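Local coordinates for acetylornithine aminotransferase (Aquifex aeolicus, PDB 2EH6) that catalyses the pyridoxal-phosphate-dependent transfer of an amino group from N(2)-acetyl-L-ornithine to 2-oxoglutarate, a step of arginine biosynthesis, at the interface of chains A and B. Coordinates in Å, arbitrary orientation; residue numbers count along the deposited sequence, not the author numbering. Chains: chain A/B, Acetylornithine aminotransferase.

Contact 1: the interface of chains A and B. Residues chain A 103-104, 107-108, 111, 118, 151-152; chain B 132, 146-150.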
loop_
_atom_site.group_PDB
_atom_site.type_symbol
_atom_site.label_atom_id
_atom_site.label_comp_id
_atom_site.label_asym_id
_atom_site.label_seq_id
_atom_site.Cartn_x
_atom_site.Cartn_y
_atom_site.Cartn_z
ATOM N N ILE A 103 -14.235 3.409 0.534
ATOM C CA ILE A 103 -15.353 2.510 0.247
ATOM C C ILE A 103 -15.823 1.835 1.529
ATOM O O ILE A 103 -17.025 1.717 1.784
ATOM C CB ILE A 103 -14.938 1.424 -0.772
ATOM C CG1 ILE A 103 -14.691 2.075 -2.136
ATOM C CG2 ILE A 103 -16.013 0.334 -0.865
ATOM C CD1 ILE A 103 -14.076 1.138 -3.155
ATOM N N LYS A 104 -14.872 1.395 2.342
ATOM C CA LYS A 104 -15.199 0.743 3.601
ATOM C C LYS A 104 -15.887 1.707 4.562
ATOM O O LYS A 104 -16.904 1.364 5.175
ATOM C CB LYS A 104 -13.936 0.173 4.254
ATOM C CG LYS A 104 -13.295 -0.947 3.453
ATOM C CD LYS A 104 -12.093 -1.559 4.167
ATOM C CE LYS A 104 -12.497 -2.289 5.437
ATOM N NZ LYS A 104 -11.326 -2.905 6.130
ATOM N N ARG A 107 -19.550 2.432 3.505
ATOM C CA ARG A 107 -20.462 1.331 3.795
ATOM C C ARG A 107 -20.755 1.230 5.283
ATOM O O ARG A 107 -21.916 1.110 5.681
ATOM C CB ARG A 107 -19.900 -0.002 3.288
ATOM C CG ARG A 107 -20.162 -0.233 1.813
ATOM C CD ARG A 107 -19.813 -1.638 1.370
ATOM N NE ARG A 107 -20.229 -1.855 -0.017
ATOM C CZ ARG A 107 -19.949 -2.944 -0.726
ATOM N NH1 ARG A 107 -19.247 -3.935 -0.185
ATOM N NH2 ARG A 107 -20.367 -3.040 -1.983
ATOM N N LYS A 108 -19.716 1.288 6.112
ATOM C CA LYS A 108 -19.925 1.192 7.549
ATOM C C LYS A 108 -20.718 2.388 8.071
ATOM O O LYS A 108 -21.516 2.255 9.005
ATOM C CB LYS A 108 -18.594 1.084 8.294
ATOM C CG LYS A 108 -18.781 0.851 9.776
ATOM C CD LYS A 108 -17.530 0.342 10.447
ATOM C CE LYS A 108 -17.791 0.067 11.915
ATOM N NZ LYS A 108 -18.243 1.305 12.625
ATOM N N ARG A 111 -24.272 1.658 7.814
ATOM C CA ARG A 111 -24.606 0.544 8.692
ATOM C C ARG A 111 -24.756 1.055 10.120
ATOM O O ARG A 111 -25.654 0.624 10.853
ATOM C CB ARG A 111 -23.517 -0.533 8.646
ATOM C CG ARG A 111 -23.557 -1.404 7.402
ATOM C CD ARG A 111 -24.664 -2.446 7.492
ATOM N NE ARG A 111 -24.322 -3.546 8.394
ATOM C CZ ARG A 111 -23.516 -4.558 8.077
ATOM N NH1 ARG A 111 -22.962 -4.621 6.874
ATOM N NH2 ARG A 111 -23.267 -5.514 8.964
ATOM N N TRP A 118 -25.276 0.068 0.324
ATOM C CA TRP A 118 -23.973 -0.544 0.132
ATOM C C TRP A 118 -23.462 -0.490 -1.302
ATOM O O TRP A 118 -22.360 -0.961 -1.586
ATOM C CB TRP A 118 -23.997 -2.003 0.610
ATOM C CG TRP A 118 -25.105 -2.767 -0.056
ATOM C CD1 TRP A 118 -26.420 -2.788 0.311
ATOM C CD2 TRP A 118 -25.015 -3.534 -1.263
ATOM N NE1 TRP A 118 -27.156 -3.515 -0.593
ATOM C CE2 TRP A 118 -26.319 -3.985 -1.570
ATOM C CE3 TRP A 118 -23.960 -3.881 -2.118
ATOM C CZ2 TRP A 118 -26.595 -4.767 -2.698
ATOM C CZ3 TRP A 118 -24.237 -4.659 -3.239
ATOM C CH2 TRP A 118 -25.545 -5.093 -3.517
ATOM N N VAL A 151 -16.099 -6.994 -6.103
ATOM C CA VAL A 151 -16.939 -6.694 -4.954
ATOM C C VAL A 151 -18.290 -6.317 -5.552
ATOM O O VAL A 151 -18.362 -5.525 -6.486
ATOM C CB VAL A 151 -16.401 -5.504 -4.136
ATOM C CG1 VAL A 151 -17.344 -5.206 -2.981
ATOM C CG2 VAL A 151 -15.008 -5.824 -3.608
ATOM N N PRO A 152 -19.378 -6.893 -5.029
ATOM C CA PRO A 152 -20.708 -6.578 -5.559
ATOM C C PRO A 152 -21.147 -5.157 -5.240
ATOM O O PRO A 152 -20.695 -4.566 -4.262
ATOM C CB PRO A 152 -21.615 -7.605 -4.871
ATOM C CG PRO A 152 -20.679 -8.713 -4.463
ATOM C CD PRO A 152 -19.454 -7.960 -4.018
ATOM N N TYR B 132 -10.419 -4.945 0.466
ATOM C CA TYR B 132 -11.440 -5.939 0.124
ATOM C C TYR B 132 -11.044 -7.366 -0.227
ATOM O O TYR B 132 -11.649 -8.308 0.290
ATOM C CB TYR B 132 -12.392 -5.369 -0.933
ATOM C CG TYR B 132 -13.548 -4.647 -0.277
ATOM C CD1 TYR B 132 -14.629 -5.363 0.248
ATOM C CD2 TYR B 132 -13.517 -3.264 -0.080
ATOM C CE1 TYR B 132 -15.646 -4.726 0.962
ATOM C CE2 TYR B 132 -14.533 -2.611 0.636
ATOM C CZ TYR B 132 -15.592 -3.353 1.155
ATOM O OH TYR B 132 -16.585 -2.727 1.879
ATOM N N GLY B 146 -19.742 -4.571 8.914
ATOM C CA GLY B 146 -20.065 -3.257 8.387
ATOM C C GLY B 146 -19.574 -2.952 6.986
ATOM O O GLY B 146 -19.920 -1.913 6.425
ATOM N N PHE B 147 -18.794 -3.862 6.408
ATOM C CA PHE B 147 -18.230 -3.647 5.078
ATOM C C PHE B 147 -18.792 -4.535 3.977
ATOM O O PHE B 147 -18.463 -4.356 2.797
ATOM C CB PHE B 147 -16.709 -3.823 5.164
ATOM C CG PHE B 147 -16.091 -3.053 6.284
ATOM C CD1 PHE B 147 -16.152 -1.665 6.303
ATOM C CD2 PHE B 147 -15.476 -3.714 7.342
ATOM C CE1 PHE B 147 -15.612 -0.941 7.369
ATOM C CE2 PHE B 147 -14.935 -3.000 8.408
ATOM C CZ PHE B 147 -15.005 -1.610 8.420
ATOM N N GLU B 148 -19.634 -5.491 4.360
ATOM C CA GLU B 148 -20.238 -6.418 3.413
ATOM C C GLU B 148 -21.060 -5.676 2.368
ATOM O O GLU B 148 -21.550 -4.582 2.622
ATOM C CB GLU B 148 -21.126 -7.428 4.153
ATOM C CG GLU B 148 -20.406 -8.208 5.243
ATOM C CD GLU B 148 -20.592 -7.610 6.633
ATOM O OE1 GLU B 148 -20.972 -6.424 6.748
ATOM O OE2 GLU B 148 -20.342 -8.334 7.615
ATOM N N PRO B 149 -21.230 -6.270 1.175
ATOM C CA PRO B 149 -20.714 -7.572 0.742
ATOM C C PRO B 149 -19.227 -7.578 0.382
ATOM O O PRO B 149 -18.708 -6.613 -0.180
ATOM C CB PRO B 149 -21.586 -7.894 -0.462
ATOM C CG PRO B 149 -21.786 -6.550 -1.067
ATOM C CD PRO B 149 -22.075 -5.672 0.126
ATOM N N LEU B 150 -18.559 -8.681 0.701
ATOM C CA LEU B 150 -17.139 -8.845 0.405
ATOM C C LEU B 150 -16.988 -9.481 -0.973
ATOM O O LEU B 150 -17.975 -9.654 -1.691
ATOM C CB LEU B 150 -16.495 -9.748 1.456
ATOM C CG LEU B 150 -16.738 -9.329 2.906
ATOM C CD1 LEU B 150 -16.234 -10.399 3.855
ATOM C CD2 LEU B 150 -16.055 -8.001 3.165
HETATM O O HOH W 1 -23.066 -3.213 4.432
#

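Contact 2: the interface of chains A and B. Residues chain A 14, 22, 34, 36-37, 39-40, 44, 342; chain B 62-64, 66-67, 270.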
loop_
_atom_site.group_PDB
_atom_site.type_symbol
_atom_site.label_atom_id
_atom_site.label_comp_id
_atom_site.label_asym_id
_atom_site.label_seq_id
_atom_site.Cartn_x
_atom_site.Cartn_y
_atom_site.Cartn_z
ATOM N N PHE A 14 16.708 4.788 -15.235
ATOM C CA PHE A 14 17.117 5.976 -14.506
ATOM C C PHE A 14 17.927 5.582 -13.277
ATOM O O PHE A 14 17.742 4.505 -12.718
ATOM C CB PHE A 14 15.886 6.804 -14.119
ATOM C CG PHE A 14 15.151 7.373 -15.305
ATOM C CD1 PHE A 14 15.811 8.202 -16.217
ATOM C CD2 PHE A 14 13.810 7.065 -15.530
ATOM C CE1 PHE A 14 15.147 8.714 -17.338
ATOM C CE2 PHE A 14 13.136 7.572 -16.648
ATOM C CZ PHE A 14 13.805 8.398 -17.554
ATOM N N LEU A 22 16.096 14.001 -14.999
ATOM C CA LEU A 22 16.431 12.630 -14.641
ATOM C C LEU A 22 17.608 12.203 -15.520
ATOM O O LEU A 22 17.753 12.678 -16.650
ATOM C CB LEU A 22 15.241 11.699 -14.880
ATOM C CG LEU A 22 14.186 11.668 -13.764
ATOM C CD1 LEU A 22 12.958 10.894 -14.217
ATOM C CD2 LEU A 22 14.793 11.025 -12.527
ATOM N N VAL A 34 6.603 14.006 -16.540
ATOM C CA VAL A 34 5.725 12.920 -16.119
ATOM C C VAL A 34 5.784 12.761 -14.594
ATOM O O VAL A 34 4.840 12.274 -13.975
ATOM C CB VAL A 34 6.133 11.577 -16.779
ATOM C CG1 VAL A 34 5.389 10.425 -16.127
ATOM C CG2 VAL A 34 5.817 11.618 -18.270
ATOM N N GLY A 36 6.940 10.660 -12.590
ATOM C CA GLY A 36 6.576 9.356 -12.059
ATOM C C GLY A 36 5.079 9.195 -11.902
ATOM O O GLY A 36 4.609 8.481 -11.013
ATOM N N ILE A 37 4.347 9.846 -12.800
ATOM C CA ILE A 37 2.885 9.862 -12.831
ATOM C C ILE A 37 2.336 10.779 -11.739
ATOM O O ILE A 37 1.473 10.387 -10.951
ATOM C CB ILE A 37 2.267 8.459 -12.657
ATOM C CG1 ILE A 37 2.936 7.461 -13.603
ATOM C CG2 ILE A 37 0.776 8.504 -13.007
ATOM C CD1 ILE A 37 2.349 6.056 -13.506
ATOM N N VAL A 39 3.823 11.974 -9.059
ATOM C CA VAL A 39 4.259 11.658 -7.707
ATOM C C VAL A 39 5.366 12.591 -7.211
ATOM O O VAL A 39 5.340 13.058 -6.069
ATOM C CB VAL A 39 4.757 10.194 -7.637
ATOM C CG1 VAL A 39 5.454 9.937 -6.320
ATOM C CG2 VAL A 39 3.579 9.241 -7.831
ATOM N N ASN A 40 6.341 12.865 -8.067
ATOM C CA ASN A 40 7.443 13.729 -7.664
ATOM C C ASN A 40 7.051 15.198 -7.761
ATOM O O ASN A 40 7.596 15.953 -8.564
ATOM C CB ASN A 40 8.674 13.422 -8.521
ATOM C CG ASN A 40 9.078 11.959 -8.438
ATOM O OD1 ASN A 40 9.322 11.430 -7.352
ATOM N ND2 ASN A 40 9.141 11.297 -9.578
ATOM N N HIS A 44 13.175 16.056 -8.090
ATOM C CA HIS A 44 14.121 15.165 -7.433
ATOM C C HIS A 44 15.173 15.921 -6.637
ATOM O O HIS A 44 15.532 17.053 -6.969
ATOM C CB HIS A 44 14.815 14.295 -8.483
ATOM C CG HIS A 44 13.867 13.506 -9.330
ATOM N ND1 HIS A 44 13.359 12.285 -8.941
ATOM C CD2 HIS A 44 13.313 13.778 -10.534
ATOM C CE1 HIS A 44 12.533 11.839 -9.869
ATOM N NE2 HIS A 44 12.487 12.726 -10.847
ATOM N N LEU A 342 10.594 13.446 -21.267
ATOM C CA LEU A 342 9.732 12.380 -20.780
ATOM C C LEU A 342 8.278 12.832 -20.771
ATOM O O LEU A 342 7.907 13.748 -20.024
ATOM C CB LEU A 342 10.122 11.973 -19.357
ATOM C CG LEU A 342 11.557 11.528 -19.076
ATOM C CD1 LEU A 342 11.690 11.182 -17.596
ATOM C CD2 LEU A 342 11.907 10.330 -19.942
ATOM N N HIS B 62 11.759 7.816 -6.460
ATOM C CA HIS B 62 10.718 7.188 -7.254
ATOM C C HIS B 62 10.719 7.630 -8.718
ATOM O O HIS B 62 11.013 8.784 -9.016
ATOM C CB HIS B 62 9.379 7.576 -6.606
ATOM C CG HIS B 62 8.186 7.346 -7.477
ATOM N ND1 HIS B 62 7.481 6.162 -7.473
ATOM C CD2 HIS B 62 7.580 8.143 -8.386
ATOM C CE1 HIS B 62 6.493 6.239 -8.346
ATOM N NE2 HIS B 62 6.532 7.431 -8.914
ATOM N N VAL B 63 10.391 6.711 -9.626
ATOM C CA VAL B 63 10.290 7.045 -11.044
ATOM C C VAL B 63 9.056 6.392 -11.665
ATOM O O VAL B 63 8.605 6.803 -12.734
ATOM C CB VAL B 63 11.549 6.620 -11.855
ATOM C CG1 VAL B 63 12.760 7.373 -11.348
ATOM C CG2 VAL B 63 11.760 5.124 -11.770
ATOM N N SER B 64 8.521 5.390 -10.968
ATOM C CA SER B 64 7.336 4.620 -11.374
ATOM C C SER B 64 7.691 3.468 -12.310
ATOM O O SER B 64 8.800 3.406 -12.856
ATOM C CB SER B 64 6.282 5.509 -12.045
ATOM O OG SER B 64 6.435 5.523 -13.453
ATOM N N LEU B 66 6.590 2.945 -15.182
ATOM C CA LEU B 66 6.572 3.288 -16.610
ATOM C C LEU B 66 7.920 2.962 -17.255
ATOM O O LEU B 66 8.055 2.790 -18.458
ATOM C CB LEU B 66 6.326 4.794 -16.747
ATOM C CG LEU B 66 4.891 5.212 -16.447
ATOM C CD1 LEU B 66 4.702 6.729 -16.542
ATOM C CD2 LEU B 66 3.880 4.589 -17.405
ATOM N N TYR B 67 8.959 2.953 -16.394
ATOM C CA TYR B 67 10.317 2.702 -16.856
ATOM C C TYR B 67 10.883 1.423 -16.235
ATOM O O TYR B 67 10.299 0.823 -15.342
ATOM C CB TYR B 67 11.191 3.907 -16.480
ATOM C CG TYR B 67 10.454 5.183 -16.711
ATOM C CD1 TYR B 67 10.251 5.644 -18.008
ATOM C CD2 TYR B 67 10.004 5.941 -15.630
ATOM C CE1 TYR B 67 9.602 6.850 -18.225
ATOM C CE2 TYR B 67 9.364 7.153 -15.847
ATOM C CZ TYR B 67 9.168 7.610 -17.137
ATOM O OH TYR B 67 8.522 8.809 -17.361
ATOM N N THR B 270 1.640 2.161 -8.422
ATOM C CA THR B 270 2.415 3.375 -8.652
ATOM C C THR B 270 3.717 3.379 -7.855
ATOM O O THR B 270 4.800 3.521 -8.424
ATOM C CB THR B 270 1.617 4.639 -8.273
ATOM O OG1 THR B 270 0.480 4.757 -9.130
ATOM C CG2 THR B 270 2.482 5.883 -8.424
HETATM O O HOH W 2 8.717 10.547 -14.881
#

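Contact 1: the interface of chains A and B
In this class-III aminotransferase, a homodimer, one face of helix 95-112 of chain A lies against the 146-150 loop of chain B, with B:Tyr132 at the start of helix 132-137 beside it. The close-packed part surrounds A:Arg107, whose chain runs extended from CG to NE and crosses B:Pro149 at about a right angle. Carbonyls in plane at the edge of its guanidinium fix the orientation and rotation of the group. A:Arg107 NE and NH2 grip A:Trp118 O side-on, the former at 2.8 Å, and NH2 also bonds to A:Pro152 O, nearly along the C=O axis. A:Arg107 NH1 reaches over the interface to B:Pro149 O at 2.7 Å, on a lone pair, and to B:Phe147 O at 3.1 Å with a straighter bond (162° at H). B:Phe147 O accepts a second bond from the phenol B:Tyr132 OH, a bond that probably helps to fix this acceptor. The ring of B:Tyr132 is turned 84° from the guanidinium plane. B:Pro149, which follows a cis peptide bond, sets CD against one guanidinium face and 3.4 Å from A:Trp118 CE3. Next to this, the aliphatic chain of A:Lys104, bent at chi3 (66°), brings CE over the centre of the B:Phe147 ring, while its CG packs on B:Tyr132 CE2.

The looser, water-containing side is at A:Arg111, folded at chi2 and chi3. A:Arg111 NH1 forms a salt bridge of 2.7 Å to the carboxylate oxygen B:Glu148 OE1, approaching from above the carboxylate plane; B:Gly146 N also donates to OE1 and would help fix the acid. Water 1 lies at the edge of this guanidinium and links NH1 to B:Glu148 O.

Contact 2: the interface of chains A and B
A:Gly36 and A:Ile37 take left-handed helical backbone angles (phi 63° and 76°) in the short helical segment 35-38, which faces the B:62-67 segment across the homodimer interface of this class-III pyridoxal-phosphate aminotransferase. B:His62, with CG anti to its backbone N (chi1 164°), points its imidazole at that turn: B:His62 NE2 donates to A:Gly36 O at 3.0 Å in an almost perfectly straight bond, in the ring plane and on a carbonyl lone pair. The ring is sandwiched, A:Val39 CG1 resting toward the rim of one face, 3.5 Å from B:His62 CD2, and B:Ser64 N lying over the other. Donation from NE2 would suit a neutral or a protonated imidazole. A:Asn40 ND2 donates to B:His62 O at 3.2 Å from above the carbonyl plane, a less well directed bond. The other methyl of A:Val39, CG2, meets B:Thr270 CG2 tip to tip at 3.6 Å; B:Thr270 is a pyridoxal-phosphate-binding residue, probably serving the partner subunit's cofactor, so the contact lies near an active site.

B:Ser64 OG, donating to B:Val63 O and accepting from B:Leu66 N, braces the B:63-66 turn. From there B:Leu66 CD1 packs on A:Ile37 CG1 at 3.5 Å. The B:Tyr67 ring lies between B:Leu66 CB on one face and, centred on the other, the edge of A:Phe14, whose CE2 is 3.6 Å from B:Tyr67 CG. Its phenol approaches A:Val34 tip to tip and is joined to A:Gly36 N through water 2, which lies 3.0 Å from B:Tyr67 OH. An alanine in place of B:Tyr67 would remove the ring and hydroxyl and would probably cost the edge-to-face packing against A:Phe14 and the water-mediated tie to A:Gly36.

Contacts 1 and 2 are separate patches of one two-fold symmetric dimer interface, the centres of their C-alpha atoms about 34 Å apart, and they share no residue. Contact 1 sets helix 95-112 of one subunit against the 146-150 loop of the other, whereas contact 2 joins the N-terminal strands and helix 35-38 to the 62-67 segment and the cofactor-binding B:Thr270. Because each has a twin with the chains exchanged, the subunits are held at widely spaced points. This spacing probably limits rocking between subunits, and contact 2, through B:Thr270, probably brings dimer assembly close to the active site.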